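Local coordinates for protein putative fimbrium tip subunit Fim1F (PDB 3R4R) that is a putative tip component of the fimbriae, surface filaments that mediate cell adhesion and biofilm formation, at residues Y267-L272 and I278-E283; F189-V194 and V227-Y232; F14-V19 and V98-V103. One frame throughout, in Å; residues are numbered along the deposited sequence.

How the interactions relate
Interactions 1 and 2 belong to the C-terminal transthyretin-like domain, their centres about 13 Å apart. Interaction 1 is a hairpin whose backbones pair directly, whereas interaction 2 is a side-chain contact bridging two sheets. They meet where Ile278 CD1 of interaction 1 packs 4.0 Å from Phe189 CE1 of the 189-194 segment. Interaction 3 lies on the far side of the chain's centre, about 41 Å from interaction 1 and 37 Å from interaction 2, centre to centre, and touches neither. The long strand 161-179 pairs with strands used by all three: 12-21, 228-232 and 266-273. The sulfate and ethanediol beside interaction 2 probably come from the crystallisation liquor.

Interaction 1: Y267-L272 and I278-E283; sequences YRIKGL and IEWVLE
With chi1 of Trp280 at -64°, CG stands anti to the carbonyl carbon and the indole reaches back over the partner strand, where Gly271 CA lies close to it toward the rim, 3.5 Å from Trp280 CE3. Ile278 CG2 also sits above the ring plane, toward its rim. Ile269 CG2 approaches Trp280 CE3 obliquely at 3.7 Å, and Leu282 CD1 fits against both Ile269 CG1 (3.8 Å) and Tyr267 CB. An alanine in place of Trp280 is likely to open a gap over Gly271 and take away the indole's share of the packing on Ile269 CG2 and on Tyr254, whose ring meets the indole. On the other face of the strands, Glu283 CG is anti to the backbone N (chi1 180°), running its extended chain alongside Arg268. OE1 of Glu283 sits at the guanidinium edge, 3.3 Å from Arg268 NH1, in a salt bridge whose hydrogen bond is weak and whose flat groups are turned 75° apart. Leu272 CD1 packs against Val281 CG2 at 4.1 Å. Six backbone bonds join Arg268 with Glu283, Lys270 with Val281 and Leu272 with Glu279, two per pair, the ladder of an antiparallel beta hairpin in a transthyretin-like domain.

Interaction 2: F189-V194 and V227-Y232; sequences FSLTKV and VTFYTY. With SO4 (sulfate ion), chain C; EDO (1,2-ethanediol), chain F.
Val194 and Phe229 reach for each other from opposite directions, and the valine ends over one face of the ring. Its CG2 is 4.1 Å from the centroid of the Phe229 ring and 25° off the normal, a CH-pi contact displaced toward the rim at CZ. The second methyl, Val194 CG1, comes within 3.8 Å of Phe229 CE2. Leu191 also comes to meet the phenylalanine from across the interior, its CD2 oblique to the ring and 3.8 Å from Phe229 CE1. Phe229 can offer its ring here because CG takes the crowded position between backbone N and carbonyl carbon (chi1 49°). The contact spans the interior of the transthyretin-like beta-sandwich: 191-202 pairs antiparallel with 240-246 in one sheet, while 228-232 pairs with 161-179 in the facing layer. A classic beta bulge, Thr192 and Lys193 both opposite Ser244, lets Leu191 and Val194, three residues apart, point the same way. Tyr221 touches both of them as well. Where the chain enters strand 228-232, Val227 N donates to sulfate O4 at 2.8 Å, and Thr228 N gives a weak bond to sulfate O3. Ethanediol O2 accepts from Tyr230 N at 3.0 Å, while Phe229 CB packs 3.6 Å from ethanediol C2.

Interaction 3: F14-V19 and V98-V103; sequences FDMSLV and VSVLVV
Leu18 and Val100 run alongside each other, oppositely directed, which brings Leu18 CD1 to 3.9 Å from Val100 CG2. The contact lies in the buried interior of the N-terminal beta-sandwich: strands 14-19 and 98-103 face each other across it, with no hydrogen bond between them, and the axes of these two segments approach to 10.5 Å and are inclined at 47°. Leu18 splits its two methyls between two valines, CD2 reaching toward Val102 CG2 at 4.3 Å. Its chi1 of -143°, well away from a staggered value, goes with this placing of CD1 and CD2 on different partners. On the other strand, Val100 CG2 stands anti to the backbone N, which sends that methyl to the leucine. Met16 adds a third, looser touch on Val100.

Around this first shell, Leu85 packs on both Met16 and Leu18, Leu152 and Val161 close on Met16, and Val163 and Leu165 back Val100 and Val102. Strand 12-21 is held in place by antiparallel backbone bonding to 78-90, Met16 with Leu85 and Leu18 with Leu83, and by parallel pairing with 161-179 through Val161. On its outer side, Asp15 OD1 accepts from Gly87 N and Ser17 OG bonds Gln84 OE1. Segment 14-19 falls in the inferred propeptide; if it were removed, the side of Val100 and Val102 met by Leu18 would probably lose its cover. Met16, modelled as selenomethionine, runs extended to SE and then turns, setting its CE 4.4 Å from Val100 CG1.

Interaction 1: Y267-L272 and I278-E283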
loop_
_atom_site.group_PDB
_atom_site.type_symbol
_atom_site.label_atom_id
_atom_site.label_comp_id
_atom_site.label_asym_id
_atom_site.label_seq_id
_atom_site.Cartn_x
_atom_site.Cartn_y
_atom_site.Cartn_z
ATOM N N TYR A 267 12.130 -2.583 3.225
ATOM C CA TYR A 267 13.041 -3.435 3.972
ATOM C C TYR A 267 14.132 -4.016 3.099
ATOM O O TYR A 267 13.920 -4.237 1.905
ATOM C CB TYR A 267 12.258 -4.589 4.612
ATOM C CG TYR A 267 11.153 -4.137 5.547
ATOM C CD1 TYR A 267 11.433 -3.771 6.862
ATOM C CD2 TYR A 267 9.822 -4.100 5.128
ATOM C CE1 TYR A 267 10.426 -3.340 7.723
ATOM C CE2 TYR A 267 8.804 -3.670 5.984
ATOM C CZ TYR A 267 9.111 -3.299 7.284
ATOM O OH TYR A 267 8.135 -2.873 8.152
ATOM N N ARG A 268 15.299 -4.275 3.704
ATOM C CA ARG A 268 16.423 -4.953 3.068
ATOM C C ARG A 268 16.872 -6.141 3.937
ATOM O O ARG A 268 17.105 -5.974 5.135
ATOM C CB ARG A 268 17.622 -4.021 2.770
ATOM C CG ARG A 268 17.353 -2.855 1.813
ATOM C CD ARG A 268 18.667 -2.254 1.369
ATOM N NE ARG A 268 18.533 -0.970 0.680
ATOM C CZ ARG A 268 18.990 0.188 1.150
ATOM N NH1 ARG A 268 19.672 0.231 2.293
ATOM N NH2 ARG A 268 18.827 1.304 0.451
ATOM N N ILE A 269 16.984 -7.335 3.321
ATOM C CA ILE A 269 17.448 -8.562 3.975
ATOM C C ILE A 269 18.858 -8.828 3.481
ATOM O O ILE A 269 19.103 -9.084 2.298
ATOM C CB ILE A 269 16.519 -9.796 3.788
ATOM C CG1 ILE A 269 15.099 -9.506 4.313
ATOM C CG2 ILE A 269 17.117 -11.031 4.470
ATOM C CD1 ILE A 269 14.110 -10.697 4.267
ATOM N N LYS A 270 19.770 -8.781 4.432
ATOM C CA LYS A 270 21.203 -8.982 4.290
ATOM C C LYS A 270 21.652 -10.092 5.242
ATOM O O LYS A 270 21.166 -10.165 6.368
ATOM C CB LYS A 270 21.908 -7.634 4.594
ATOM C CG LYS A 270 23.421 -7.607 4.526
ATOM C CD LYS A 270 24.016 -6.250 4.944
ATOM C CE LYS A 270 23.673 -5.102 4.021
ATOM N NZ LYS A 270 24.298 -3.841 4.494
ATOM N N GLY A 271 22.554 -10.947 4.761
ATOM C CA GLY A 271 23.125 -12.043 5.527
ATOM C C GLY A 271 24.611 -11.875 5.749
ATOM O O GLY A 271 25.312 -11.322 4.888
ATOM N N LEU A 272 25.102 -12.341 6.908
ATOM C CA LEU A 272 26.537 -12.257 7.259
ATOM C C LEU A 272 27.093 -13.663 7.502
ATOM O O LEU A 272 26.681 -14.323 8.464
ATOM C CB LEU A 272 26.770 -11.347 8.490
ATOM C CG LEU A 272 26.233 -9.894 8.386
ATOM C CD1 LEU A 272 26.339 -9.184 9.702
ATOM C CD2 LEU A 272 26.938 -9.089 7.309
ATOM N N ILE A 278 24.856 -18.273 9.081
ATOM C CA ILE A 278 24.608 -16.942 8.519
ATOM C C ILE A 278 23.776 -16.144 9.558
ATOM O O ILE A 278 22.776 -16.639 10.091
ATOM C CB ILE A 278 23.936 -16.955 7.101
ATOM C CG1 ILE A 278 24.775 -17.760 6.077
ATOM C CG2 ILE A 278 23.687 -15.525 6.600
ATOM C CD1 ILE A 278 24.129 -17.964 4.644
ATOM N N GLU A 279 24.229 -14.917 9.842
ATOM C CA GLU A 279 23.606 -13.982 10.771
ATOM C C GLU A 279 22.839 -12.956 9.930
ATOM O O GLU A 279 23.451 -12.088 9.299
ATOM C CB GLU A 279 24.709 -13.372 11.665
ATOM C CG GLU A 279 24.312 -12.423 12.789
ATOM C CD GLU A 279 25.471 -12.043 13.701
ATOM O OE1 GLU A 279 26.311 -12.924 14.001
ATOM O OE2 GLU A 279 25.497 -10.887 14.180
ATOM N N TRP A 280 21.498 -13.113 9.866
ATOM C CA TRP A 280 20.608 -12.297 9.051
ATOM C C TRP A 280 20.250 -10.986 9.743
ATOM O O TRP A 280 20.038 -10.925 10.954
ATOM C CB TRP A 280 19.324 -13.059 8.697
ATOM C CG TRP A 280 19.588 -14.271 7.848
ATOM C CD1 TRP A 280 19.785 -15.548 8.285
ATOM C CD2 TRP A 280 19.856 -14.286 6.433
ATOM N NE1 TRP A 280 20.108 -16.369 7.224
ATOM C CE2 TRP A 280 20.150 -15.622 6.075
ATOM C CE3 TRP A 280 19.839 -13.308 5.426
ATOM C CZ2 TRP A 280 20.415 -16.004 4.754
ATOM C CZ3 TRP A 280 20.094 -13.688 4.118
ATOM C CH2 TRP A 280 20.389 -15.019 3.792
ATOM N N VAL A 281 20.149 -9.942 8.918
ATOM C CA VAL A 281 19.887 -8.545 9.257
ATOM C C VAL A 281 18.642 -8.034 8.510
ATOM O O VAL A 281 18.589 -8.033 7.267
ATOM C CB VAL A 281 21.122 -7.644 8.922
ATOM C CG1 VAL A 281 20.848 -6.182 9.251
ATOM C CG2 VAL A 281 22.406 -8.126 9.596
ATOM N N LEU A 282 17.664 -7.551 9.269
ATOM C CA LEU A 282 16.488 -6.960 8.659
ATOM C C LEU A 282 16.545 -5.459 8.890
ATOM O O LEU A 282 16.538 -5.011 10.039
ATOM C CB LEU A 282 15.191 -7.595 9.203
ATOM C CG LEU A 282 13.884 -7.104 8.595
ATOM C CD1 LEU A 282 13.887 -7.204 7.052
ATOM C CD2 LEU A 282 12.720 -7.853 9.180
ATOM N N GLU A 283 16.647 -4.692 7.794
ATOM C CA GLU A 283 16.745 -3.234 7.852
ATOM C C GLU A 283 15.420 -2.558 7.438
ATOM O O GLU A 283 14.808 -2.945 6.455
ATOM C CB GLU A 283 17.894 -2.718 6.940
ATOM C CG GLU A 283 18.067 -1.198 6.939
ATOM C CD GLU A 283 19.015 -0.569 5.931
ATOM O OE1 GLU A 283 19.760 -1.311 5.254
ATOM O OE2 GLU A 283 19.014 0.680 5.825
#

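Interaction 2: F189-V194 and V227-Y232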
loop_
_atom_site.group_PDB
_atom_site.type_symbol
_atom_site.label_atom_id
_atom_site.label_comp_id
_atom_site.label_asym_id
_atom_site.label_seq_id
_atom_site.Cartn_x
_atom_site.Cartn_y
_atom_site.Cartn_z
ATOM N N PHE A 189 24.736 -17.697 -3.401
ATOM C CA PHE A 189 23.689 -17.416 -2.400
ATOM C C PHE A 189 22.461 -16.797 -3.126
ATOM O O PHE A 189 21.947 -15.729 -2.751
ATOM C CB PHE A 189 24.224 -16.513 -1.263
ATOM C CG PHE A 189 25.383 -17.129 -0.513
ATOM C CD1 PHE A 189 25.163 -17.967 0.575
ATOM C CD2 PHE A 189 26.699 -16.886 -0.907
ATOM C CE1 PHE A 189 26.239 -18.562 1.250
ATOM C CE2 PHE A 189 27.774 -17.473 -0.223
ATOM C CZ PHE A 189 27.537 -18.301 0.852
ATOM N N SER A 190 22.020 -17.488 -4.197
ATOM C CA SER A 190 20.882 -17.097 -5.009
ATOM C C SER A 190 19.581 -17.298 -4.264
ATOM O O SER A 190 19.416 -18.295 -3.548
ATOM C CB SER A 190 20.852 -17.893 -6.307
ATOM O OG SER A 190 22.018 -17.662 -7.068
ATOM N N LEU A 191 18.652 -16.356 -4.444
ATOM C CA LEU A 191 17.324 -16.482 -3.865
ATOM C C LEU A 191 16.540 -17.355 -4.826
ATOM O O LEU A 191 16.399 -17.004 -6.014
ATOM C CB LEU A 191 16.663 -15.121 -3.578
ATOM C CG LEU A 191 15.216 -15.143 -2.979
ATOM C CD1 LEU A 191 15.137 -15.912 -1.627
ATOM C CD2 LEU A 191 14.669 -13.716 -2.826
ATOM N N THR A 192 16.136 -18.550 -4.340
ATOM C CA THR A 192 15.427 -19.540 -5.158
ATOM C C THR A 192 13.931 -19.581 -4.847
ATOM O O THR A 192 13.159 -19.993 -5.714
ATOM C CB THR A 192 16.024 -20.963 -4.956
ATOM O OG1 THR A 192 16.014 -21.293 -3.571
ATOM C CG2 THR A 192 17.445 -21.101 -5.489
ATOM N N LYS A 193 13.515 -19.188 -3.630
ATOM C CA LYS A 193 12.103 -19.247 -3.224
ATOM C C LYS A 193 11.819 -18.310 -2.086
ATOM O O LYS A 193 12.675 -18.102 -1.219
ATOM C CB LYS A 193 11.721 -20.696 -2.792
ATOM C CG LYS A 193 10.252 -20.930 -2.454
ATOM C CD LYS A 193 9.979 -22.340 -1.959
ATOM N N VAL A 194 10.601 -17.733 -2.109
ATOM C CA VAL A 194 10.035 -16.941 -1.033
ATOM C C VAL A 194 8.664 -17.540 -0.800
ATOM O O VAL A 194 7.841 -17.619 -1.712
ATOM C CB VAL A 194 10.019 -15.399 -1.194
ATOM C CG1 VAL A 194 9.428 -14.746 0.066
ATOM C CG2 VAL A 194 11.422 -14.852 -1.463
ATOM N N VAL A 227 14.594 -10.121 -6.822
ATOM C CA VAL A 227 15.385 -9.734 -5.648
ATOM C C VAL A 227 14.565 -8.683 -4.846
ATOM O O VAL A 227 14.670 -8.665 -3.630
ATOM C CB VAL A 227 16.767 -9.238 -6.178
ATOM C CG1 VAL A 227 17.409 -8.154 -5.333
ATOM C CG2 VAL A 227 17.699 -10.410 -6.370
ATOM N N THR A 228 13.728 -7.883 -5.508
ATOM C CA THR A 228 12.805 -6.946 -4.865
ATOM C C THR A 228 11.382 -7.507 -5.077
ATOM O O THR A 228 10.961 -7.750 -6.207
ATOM C CB THR A 228 12.972 -5.482 -5.364
ATOM O OG1 THR A 228 14.271 -4.978 -4.996
ATOM C CG2 THR A 228 11.867 -4.535 -4.807
ATOM N N PHE A 229 10.658 -7.730 -3.987
ATOM C CA PHE A 229 9.315 -8.296 -4.057
ATOM C C PHE A 229 8.415 -7.624 -2.979
ATOM O O PHE A 229 8.923 -6.858 -2.139
ATOM C CB PHE A 229 9.372 -9.838 -3.903
ATOM C CG PHE A 229 10.188 -10.323 -2.741
ATOM C CD1 PHE A 229 11.560 -10.528 -2.875
ATOM C CD2 PHE A 229 9.584 -10.630 -1.531
ATOM C CE1 PHE A 229 12.328 -10.965 -1.789
ATOM C CE2 PHE A 229 10.343 -11.086 -0.450
ATOM C CZ PHE A 229 11.719 -11.224 -0.579
ATOM N N TYR A 230 7.078 -7.866 -3.060
ATOM C CA TYR A 230 6.065 -7.240 -2.213
ATOM C C TYR A 230 5.120 -8.237 -1.565
ATOM O O TYR A 230 4.967 -9.356 -2.042
ATOM C CB TYR A 230 5.200 -6.261 -3.036
ATOM C CG TYR A 230 5.966 -5.319 -3.930
ATOM C CD1 TYR A 230 6.550 -4.160 -3.422
ATOM C CD2 TYR A 230 6.136 -5.597 -5.285
ATOM C CE1 TYR A 230 7.332 -3.331 -4.227
ATOM C CE2 TYR A 230 6.928 -4.781 -6.097
ATOM C CZ TYR A 230 7.513 -3.642 -5.565
ATOM O OH TYR A 230 8.208 -2.789 -6.373
ATOM N N THR A 231 4.437 -7.788 -0.505
ATOM C CA THR A 231 3.437 -8.541 0.250
ATOM C C THR A 231 2.532 -7.584 1.039
ATOM O O THR A 231 2.971 -6.501 1.455
ATOM C CB THR A 231 4.099 -9.566 1.203
ATOM O OG1 THR A 231 3.084 -10.251 1.931
ATOM C CG2 THR A 231 5.069 -8.926 2.199
ATOM N N TYR A 232 1.277 -8.013 1.289
ATOM C CA TYR A 232 0.428 -7.283 2.189
ATOM C C TYR A 232 0.806 -7.720 3.602
ATOM O O TYR A 232 1.341 -8.824 3.747
ATOM C CB TYR A 232 -1.064 -7.491 1.873
ATOM C CG TYR A 232 -1.569 -6.982 0.542
ATOM C CD1 TYR A 232 -1.414 -5.642 0.185
ATOM C CD2 TYR A 232 -2.414 -7.760 -0.242
ATOM C CE1 TYR A 232 -1.926 -5.147 -1.015
ATOM C CE2 TYR A 232 -2.995 -7.256 -1.409
ATOM C CZ TYR A 232 -2.734 -5.952 -1.799
ATOM O OH TYR A 232 -3.268 -5.456 -2.959
HETATM S S SO4 C . 14.891 -7.692 -9.477
HETATM O O1 SO4 C . 13.460 -7.738 -9.821
HETATM O O2 SO4 C . 15.641 -7.059 -10.581
HETATM O O3 SO4 C . 15.063 -6.881 -8.245
HETATM O O4 SO4 C . 15.401 -9.038 -9.288
HETATM C C1 EDO F . 5.458 -11.066 -5.230
HETATM O O1 EDO F . 4.253 -11.225 -5.998
HETATM C C2 EDO F . 6.483 -10.256 -6.018
HETATM O O2 EDO F . 6.336 -8.850 -5.806
#

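Interaction 3: F14-V19 and V98-V103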
loop_
_atom_site.group_PDB
_atom_site.type_symbol
_atom_site.label_atom_id
_atom_site.label_comp_id
_atom_site.label_asym_id
_atom_site.label_seq_id
_atom_site.Cartn_x
_atom_site.Cartn_y
_atom_site.Cartn_z
ATOM N N PHE A 14 -21.985 20.309 -5.368
ATOM C CA PHE A 14 -20.598 20.749 -5.228
ATOM C C PHE A 14 -19.646 20.044 -6.135
ATOM O O PHE A 14 -19.858 18.895 -6.522
ATOM C CB PHE A 14 -20.084 20.512 -3.801
ATOM C CG PHE A 14 -20.681 21.395 -2.753
ATOM C CD1 PHE A 14 -21.847 21.027 -2.097
ATOM C CD2 PHE A 14 -20.065 22.583 -2.396
ATOM C CE1 PHE A 14 -22.402 21.853 -1.123
ATOM C CE2 PHE A 14 -20.620 23.408 -1.424
ATOM C CZ PHE A 14 -21.787 23.039 -0.793
ATOM N N ASP A 15 -18.535 20.719 -6.402
ATOM C CA ASP A 15 -17.392 20.175 -7.110
ATOM C C ASP A 15 -16.164 20.352 -6.212
ATOM O O ASP A 15 -15.871 21.454 -5.747
ATOM C CB ASP A 15 -17.197 20.792 -8.504
ATOM C CG ASP A 15 -18.258 20.418 -9.536
ATOM O OD1 ASP A 15 -19.458 20.310 -9.160
ATOM O OD2 ASP A 15 -17.909 20.332 -10.737
HETATM N N MSE A 16 -15.495 19.242 -5.916
HETATM C CA MSE A 16 -14.333 19.194 -5.030
HETATM C C MSE A 16 -13.034 19.057 -5.788
HETATM O O MSE A 16 -12.934 18.248 -6.713
HETATM C CB MSE A 16 -14.452 18.005 -4.050
HETATM C CG MSE A 16 -15.576 18.158 -3.011
HETATM SE SE MSE A 16 -15.856 16.620 -1.784
HETATM C CE MSE A 16 -14.015 16.408 -1.125
ATOM N N SER A 17 -12.027 19.843 -5.369
ATOM C CA SER A 17 -10.653 19.750 -5.858
ATOM C C SER A 17 -9.903 18.805 -4.925
ATOM O O SER A 17 -9.865 19.047 -3.715
ATOM C CB SER A 17 -10.001 21.126 -5.957
ATOM O OG SER A 17 -10.682 21.978 -6.863
ATOM N N LEU A 18 -9.374 17.695 -5.472
ATOM C CA LEU A 18 -8.721 16.635 -4.706
ATOM C C LEU A 18 -7.235 16.520 -5.047
ATOM O O LEU A 18 -6.879 16.487 -6.226
ATOM C CB LEU A 18 -9.443 15.314 -5.046
ATOM C CG LEU A 18 -9.650 14.282 -3.924
ATOM C CD1 LEU A 18 -10.792 14.699 -3.007
ATOM C CD2 LEU A 18 -10.040 12.937 -4.501
ATOM N N VAL A 19 -6.363 16.451 -4.025
ATOM C CA VAL A 19 -4.915 16.296 -4.233
ATOM C C VAL A 19 -4.465 14.975 -3.573
ATOM O O VAL A 19 -4.608 14.837 -2.360
ATOM C CB VAL A 19 -4.101 17.512 -3.719
ATOM C CG1 VAL A 19 -2.596 17.252 -3.791
ATOM C CG2 VAL A 19 -4.456 18.776 -4.496
ATOM N N VAL A 98 -17.751 16.353 5.815
ATOM C CA VAL A 98 -17.693 15.043 5.138
ATOM C C VAL A 98 -16.258 14.437 5.206
ATOM O O VAL A 98 -15.312 15.118 5.577
ATOM C CB VAL A 98 -18.172 15.136 3.647
ATOM C CG1 VAL A 98 -19.679 15.319 3.548
ATOM C CG2 VAL A 98 -17.439 16.225 2.870
ATOM N N SER A 99 -16.128 13.147 4.870
ATOM C CA SER A 99 -14.818 12.483 4.790
ATOM C C SER A 99 -14.673 11.833 3.400
ATOM O O SER A 99 -15.658 11.327 2.833
ATOM C CB SER A 99 -14.588 11.463 5.914
ATOM O OG SER A 99 -15.252 10.226 5.751
ATOM N N VAL A 100 -13.450 11.885 2.848
ATOM C CA VAL A 100 -13.152 11.330 1.537
ATOM C C VAL A 100 -12.085 10.211 1.706
ATOM O O VAL A 100 -11.049 10.428 2.320
ATOM C CB VAL A 100 -12.719 12.439 0.520
ATOM C CG1 VAL A 100 -11.674 13.395 1.092
ATOM C CG2 VAL A 100 -12.242 11.849 -0.805
ATOM N N LEU A 101 -12.402 9.007 1.197
ATOM C CA LEU A 101 -11.559 7.795 1.175
ATOM C C LEU A 101 -11.122 7.480 -0.266
ATOM O O LEU A 101 -11.958 7.438 -1.168
ATOM C CB LEU A 101 -12.300 6.569 1.793
ATOM C CG LEU A 101 -11.524 5.228 1.780
ATOM C CD1 LEU A 101 -10.497 5.182 2.878
ATOM C CD2 LEU A 101 -12.445 4.060 1.954
ATOM N N VAL A 102 -9.822 7.263 -0.481
ATOM C CA VAL A 102 -9.304 6.970 -1.821
ATOM C C VAL A 102 -8.645 5.573 -1.823
ATOM O O VAL A 102 -7.827 5.282 -0.951
ATOM C CB VAL A 102 -8.307 8.084 -2.269
ATOM C CG1 VAL A 102 -7.740 7.805 -3.659
ATOM C CG2 VAL A 102 -8.952 9.472 -2.219
ATOM N N VAL A 103 -9.037 4.705 -2.757
ATOM C CA VAL A 103 -8.405 3.393 -2.946
ATOM C C VAL A 103 -7.783 3.426 -4.343
ATOM O O VAL A 103 -8.514 3.511 -5.331
ATOM C CB VAL A 103 -9.301 2.151 -2.723
ATOM C CG1 VAL A 103 -8.492 0.853 -2.904
ATOM C CG2 VAL A 103 -9.963 2.184 -1.354
#